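Long-range contact in uncharacterized N-acetyltransferase D2E76_00625 (Mycobacteroides abscessus, PDB 6YCA), which is an Eis-type GNAT acetyltransferase that binds acetyl coenzyme A, probably transfers its acetyl group to amines, and is unable to modify aminoglycosides: residues A[246-254]-A[274-283]. Residues are numbered along the deposited sequence; the frame is centred on the assembly and turned at random.
Sequences ARTISVDDL and LVDVIELGPR. With ACO (acetyl coenzyme *a), chain M.
Arg247 O accepts from both Asp276 N and Val277 N, at 2.9 and 3.0 Å, the second of these starting a parallel ladder that continues through Ile249 N to Val277 O, Glu279 N to Ile249 O and a nearly straight Val251 N to Glu279 O bond of 2.8 Å. It fades at a weak Gly281 N to Val251 O bond, where the chain turns a corner at Pro282, which follows a cis peptide bond. The packed face carries Ile249, Val251, Ile278 and Leu280. Leu280 CD1 nestles against Val251, 3.6 Å from its CB, and also meets Leu254 CD1, while Leu269 of helix 259-270 packs on Ile249 and Val251. On the looser face lie Thr248, Val277, Ser250 and Glu279, mostly partly exposed; Thr248 and Val277 run side by side. At the N-terminal end Arg247, bent at chi3 (-82°), lays its guanidinium between Leu274 CD2 on one face and Asp276 OD2 on the other. NE bonds in plane to Leu274 O at 2.7 Å; toward the guanidinium the carboxylate offers charge attraction only, while the anti lone pair of OD2 takes the N-H of Arg247. Leu274 CG packs 3.8 Å from O5P of an acetyl coenzyme A held largely by a neighbouring subunit. At the far end Arg283 NH1 bonds weakly to Leu254 O, while its NE pairs with Asp287. The two strands are the parallel pair of a beta-alpha-beta unit (strand 248-256, helix 259-270, strand 277-284) in the second GNAT domain.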
loop_
_atom_site.group_PDB
_atom_site.type_symbol
_atom_site.label_atom_id
_atom_site.label_comp_id
_atom_site.label_asym_id
_atom_site.label_seq_id
_atom_site.Cartn_x
_atom_site.Cartn_y
_atom_site.Cartn_z
ATOM N N ALA A 246 7.024 9.001 -11.997
ATOM C CA ALA A 246 8.333 8.487 -11.599
ATOM C C ALA A 246 8.937 7.497 -12.586
ATOM O O ALA A 246 8.908 6.284 -12.353
ATOM C CB ALA A 246 8.242 7.834 -10.220
ATOM N N ARG A 247 9.513 8.007 -13.671
ATOM C CA ARG A 247 10.301 7.183 -14.581
ATOM C C ARG A 247 11.634 6.831 -13.931
ATOM O O ARG A 247 12.434 7.723 -13.630
ATOM C CB ARG A 247 10.506 7.911 -15.907
ATOM C CG ARG A 247 9.210 8.200 -16.649
ATOM C CD ARG A 247 9.454 8.992 -17.921
ATOM N NE ARG A 247 9.581 10.417 -17.635
ATOM C CZ ARG A 247 8.578 11.286 -17.693
ATOM N NH1 ARG A 247 7.361 10.878 -18.022
ATOM N NH2 ARG A 247 8.792 12.563 -17.413
ATOM N N THR A 248 11.888 5.543 -13.720
ATOM C CA THR A 248 13.071 5.097 -12.997
ATOM C C THR A 248 14.005 4.300 -13.904
ATOM O O THR A 248 13.557 3.486 -14.717
ATOM C CB THR A 248 12.655 4.199 -11.820
ATOM O OG1 THR A 248 11.711 4.892 -10.995
ATOM C CG2 THR A 248 13.860 3.794 -10.988
ATOM N N ILE A 249 15.308 4.543 -13.757
ATOM C CA ILE A 249 16.346 3.695 -14.329
ATOM C C ILE A 249 17.106 3.029 -13.189
ATOM O O ILE A 249 17.151 3.525 -12.058
ATOM C CB ILE A 249 17.319 4.438 -15.273
ATOM C CG1 ILE A 249 18.161 5.447 -14.494
ATOM C CG2 ILE A 249 16.568 5.103 -16.418
ATOM C CD1 ILE A 249 19.221 6.115 -15.326
ATOM N N SER A 250 17.740 1.904 -13.502
ATOM C CA SER A 250 18.478 1.118 -12.523
ATOM C C SER A 250 19.908 0.932 -13.009
ATOM O O SER A 250 20.133 0.378 -14.091
ATOM C CB SER A 250 17.813 -0.242 -12.326
ATOM O OG SER A 250 18.481 -0.974 -11.319
ATOM N N VAL A 251 20.867 1.372 -12.203
ATOM C CA VAL A 251 22.287 1.251 -12.515
ATOM C C VAL A 251 22.800 -0.005 -11.818
ATOM O O VAL A 251 22.843 -0.067 -10.584
ATOM C CB VAL A 251 23.065 2.497 -12.067
ATOM C CG1 VAL A 251 24.548 2.315 -12.310
ATOM C CG2 VAL A 251 22.558 3.729 -12.776
ATOM N N ASP A 252 23.185 -1.015 -12.603
ATOM C CA ASP A 252 23.683 -2.262 -12.032
ATOM C C ASP A 252 25.201 -2.318 -11.895
ATOM O O ASP A 252 25.704 -3.133 -11.112
ATOM C CB ASP A 252 23.173 -3.475 -12.821
ATOM C CG ASP A 252 23.457 -3.368 -14.297
ATOM O OD1 ASP A 252 23.922 -2.295 -14.725
ATOM O OD2 ASP A 252 23.219 -4.352 -15.030
ATOM N N ASP A 253 25.942 -1.477 -12.612
ATOM C CA ASP A 253 27.400 -1.503 -12.519
ATOM C C ASP A 253 27.932 -0.104 -12.792
ATOM O O ASP A 253 27.619 0.493 -13.828
ATOM C CB ASP A 253 27.994 -2.505 -13.514
ATOM C CG ASP A 253 29.251 -3.184 -12.986
ATOM O OD1 ASP A 253 29.531 -3.080 -11.772
ATOM O OD2 ASP A 253 29.964 -3.820 -13.791
ATOM N N LEU A 254 28.715 0.426 -11.852
ATOM C CA LEU A 254 29.393 1.709 -12.017
ATOM C C LEU A 254 30.854 1.473 -11.648
ATOM O O LEU A 254 31.196 1.381 -10.467
ATOM C CB LEU A 254 28.766 2.769 -11.123
ATOM C CG LEU A 254 28.903 4.243 -11.506
ATOM C CD1 LEU A 254 28.102 5.096 -10.537
ATOM C CD2 LEU A 254 30.349 4.698 -11.543
ATOM N N LEU A 274 14.250 13.006 -19.268
ATOM C CA LEU A 274 13.110 12.112 -19.066
ATOM C C LEU A 274 13.242 11.187 -17.864
ATOM O O LEU A 274 12.282 10.488 -17.523
ATOM C CB LEU A 274 12.800 11.276 -20.313
ATOM C CG LEU A 274 11.954 11.901 -21.412
ATOM C CD1 LEU A 274 11.693 10.869 -22.481
ATOM C CD2 LEU A 274 10.654 12.432 -20.837
ATOM N N VAL A 275 14.399 11.154 -17.215
ATOM C CA VAL A 275 14.587 10.276 -16.066
ATOM C C VAL A 275 14.198 11.033 -14.805
ATOM O O VAL A 275 14.653 12.161 -14.577
ATOM C CB VAL A 275 16.028 9.749 -15.992
ATOM C CG1 VAL A 275 16.217 8.912 -14.730
ATOM C CG2 VAL A 275 16.332 8.919 -17.219
ATOM N N ASP A 276 13.344 10.415 -13.992
ATOM C CA ASP A 276 12.877 10.988 -12.738
ATOM C C ASP A 276 13.611 10.450 -11.520
ATOM O O ASP A 276 13.929 11.220 -10.610
ATOM C CB ASP A 276 11.369 10.757 -12.581
ATOM C CG ASP A 276 10.547 11.559 -13.579
ATOM O OD1 ASP A 276 10.895 12.733 -13.825
ATOM O OD2 ASP A 276 9.561 11.016 -14.124
ATOM N N VAL A 277 13.885 9.147 -11.472
ATOM C CA VAL A 277 14.522 8.514 -10.324
ATOM C C VAL A 277 15.705 7.693 -10.815
ATOM O O VAL A 277 15.578 6.923 -11.771
ATOM C CB VAL A 277 13.531 7.605 -9.574
ATOM C CG1 VAL A 277 14.218 6.907 -8.419
ATOM C CG2 VAL A 277 12.338 8.404 -9.099
ATOM N N ILE A 278 16.848 7.844 -10.156
ATOM C CA ILE A 278 18.043 7.067 -10.468
ATOM C C ILE A 278 18.321 6.163 -9.277
ATOM O O ILE A 278 18.523 6.647 -8.157
ATOM C CB ILE A 278 19.247 7.980 -10.758
ATOM C CG1 ILE A 278 18.873 9.045 -11.794
ATOM C CG2 ILE A 278 20.432 7.162 -11.241
ATOM C CD1 ILE A 278 19.942 10.107 -11.986
ATOM N N GLU A 279 18.339 4.854 -9.506
ATOM C CA GLU A 279 18.622 3.897 -8.444
ATOM C C GLU A 279 19.967 3.235 -8.706
ATOM O O GLU A 279 20.156 2.586 -9.739
ATOM C CB GLU A 279 17.506 2.868 -8.261
ATOM C CG GLU A 279 17.705 2.022 -7.000
ATOM C CD GLU A 279 16.460 1.251 -6.583
ATOM O OE1 GLU A 279 15.527 1.124 -7.409
ATOM O OE2 GLU A 279 16.414 0.782 -5.418
ATOM N N LEU A 280 20.894 3.420 -7.774
ATOM C CA LEU A 280 22.226 2.838 -7.836
ATOM C C LEU A 280 22.279 1.719 -6.811
ATOM O O LEU A 280 21.855 1.910 -5.668
ATOM C CB LEU A 280 23.281 3.876 -7.443
ATOM C CG LEU A 280 23.639 5.127 -8.250
ATOM C CD1 LEU A 280 24.253 4.779 -9.597
ATOM C CD2 LEU A 280 22.453 6.070 -8.408
ATOM N N GLY A 281 22.764 0.552 -7.218
ATOM C CA GLY A 281 22.912 -0.550 -6.298
ATOM C C GLY A 281 23.420 -1.813 -6.959
ATOM O O GLY A 281 23.010 -2.169 -8.069
ATOM N N PRO A 282 24.327 -2.532 -6.278
ATOM C CA PRO A 282 24.933 -2.145 -5.002
ATOM C C PRO A 282 26.063 -1.139 -5.186
ATOM O O PRO A 282 26.755 -1.192 -6.201
ATOM C CB PRO A 282 25.505 -3.464 -4.489
ATOM C CG PRO A 282 25.862 -4.193 -5.713
ATOM C CD PRO A 282 24.787 -3.863 -6.708
ATOM N N ARG A 283 26.230 -0.239 -4.226
ATOM C CA ARG A 283 27.267 0.781 -4.228
ATOM C C ARG A 283 27.949 0.801 -2.869
ATOM O O ARG A 283 27.441 0.220 -1.902
ATOM C CB ARG A 283 26.653 2.158 -4.518
ATOM C CG ARG A 283 26.133 2.327 -5.935
ATOM C CD ARG A 283 27.244 2.170 -6.952
ATOM N NE ARG A 283 28.347 3.092 -6.710
ATOM C CZ ARG A 283 29.546 2.965 -7.265
ATOM N NH1 ARG A 283 29.785 1.956 -8.090
ATOM N NH2 ARG A 283 30.506 3.842 -6.996
HETATM N N1A ACO M . 13.229 19.918 -19.610
HETATM C C2A ACO M . 13.338 21.235 -19.395
HETATM N N3A ACO M . 13.735 22.176 -20.263
HETATM C C4A ACO M . 14.081 21.790 -21.520
HETATM C C5A ACO M . 14.004 20.438 -21.862
HETATM C C6A ACO M . 13.553 19.455 -20.841
HETATM N N6A ACO M . 13.477 18.137 -21.148
HETATM N N7A ACO M . 14.394 20.308 -23.141
HETATM C C8A ACO M . 14.703 21.546 -23.588
HETATM N N9A ACO M . 14.516 22.443 -22.607
HETATM C C1B ACO M . 14.742 23.904 -22.738
HETATM C C2B ACO M . 16.230 24.231 -22.705
HETATM O O2B ACO M . 16.656 24.475 -21.362
HETATM C C3B ACO M . 16.216 25.538 -23.500
HETATM O O3B ACO M . 15.799 26.588 -22.639
HETATM P P3B ACO M . 16.582 27.989 -22.666
HETATM O O7A ACO M . 18.025 27.731 -22.307
HETATM O O8A ACO M . 16.485 28.558 -24.062
HETATM O O9A ACO M . 15.940 28.925 -21.665
HETATM C C4B ACO M . 15.114 25.332 -24.534
HETATM O O4B ACO M . 14.233 24.347 -23.997
HETATM C C5B ACO M . 15.680 24.931 -25.892
HETATM O O5B ACO M . 16.566 23.841 -25.674
HETATM P P1A ACO M . 17.421 23.135 -26.831
HETATM O O1A ACO M . 18.894 23.292 -26.538
HETATM O O2A ACO M . 17.048 23.719 -28.173
HETATM O O3A ACO M . 17.002 21.586 -26.769
HETATM P P2A ACO M . 17.825 20.209 -26.672
HETATM O O4A ACO M . 18.887 20.145 -27.750
HETATM O O5A ACO M . 18.449 20.126 -25.298
HETATM O O6A ACO M . 16.764 19.014 -26.849
HETATM C CBP ACO M . 14.967 17.621 -26.081
HETATM C CCP ACO M . 15.569 19.015 -26.071
HETATM C CDP ACO M . 14.801 17.145 -27.517
HETATM C CEP ACO M . 13.611 17.651 -25.394
HETATM C CAP ACO M . 15.949 16.709 -25.342
HETATM O OAP ACO M . 16.073 17.159 -23.987
HETATM C C9P ACO M . 15.527 15.264 -25.341
HETATM O O9P ACO M . 15.896 14.508 -26.226
HETATM N N8P ACO M . 14.768 14.881 -24.317
HETATM C C7P ACO M . 14.292 13.520 -24.138
HETATM C C6P ACO M . 13.419 13.014 -25.279
HETATM C C5P ACO M . 12.120 13.776 -25.398
HETATM O O5P ACO M . 11.535 14.161 -24.400
HETATM N N4P ACO M . 11.672 14.007 -26.629
HETATM C C3P ACO M . 10.415 14.694 -26.831
HETATM C C2P ACO M . 9.314 13.732 -27.255
HETATM S S1P ACO M . 7.803 14.601 -27.515
HETATM C C ACO M . 7.424 14.035 -29.047
HETATM O O ACO M . 7.888 12.973 -29.433
HETATM C CH3 ACO M . 6.518 14.841 -29.930
#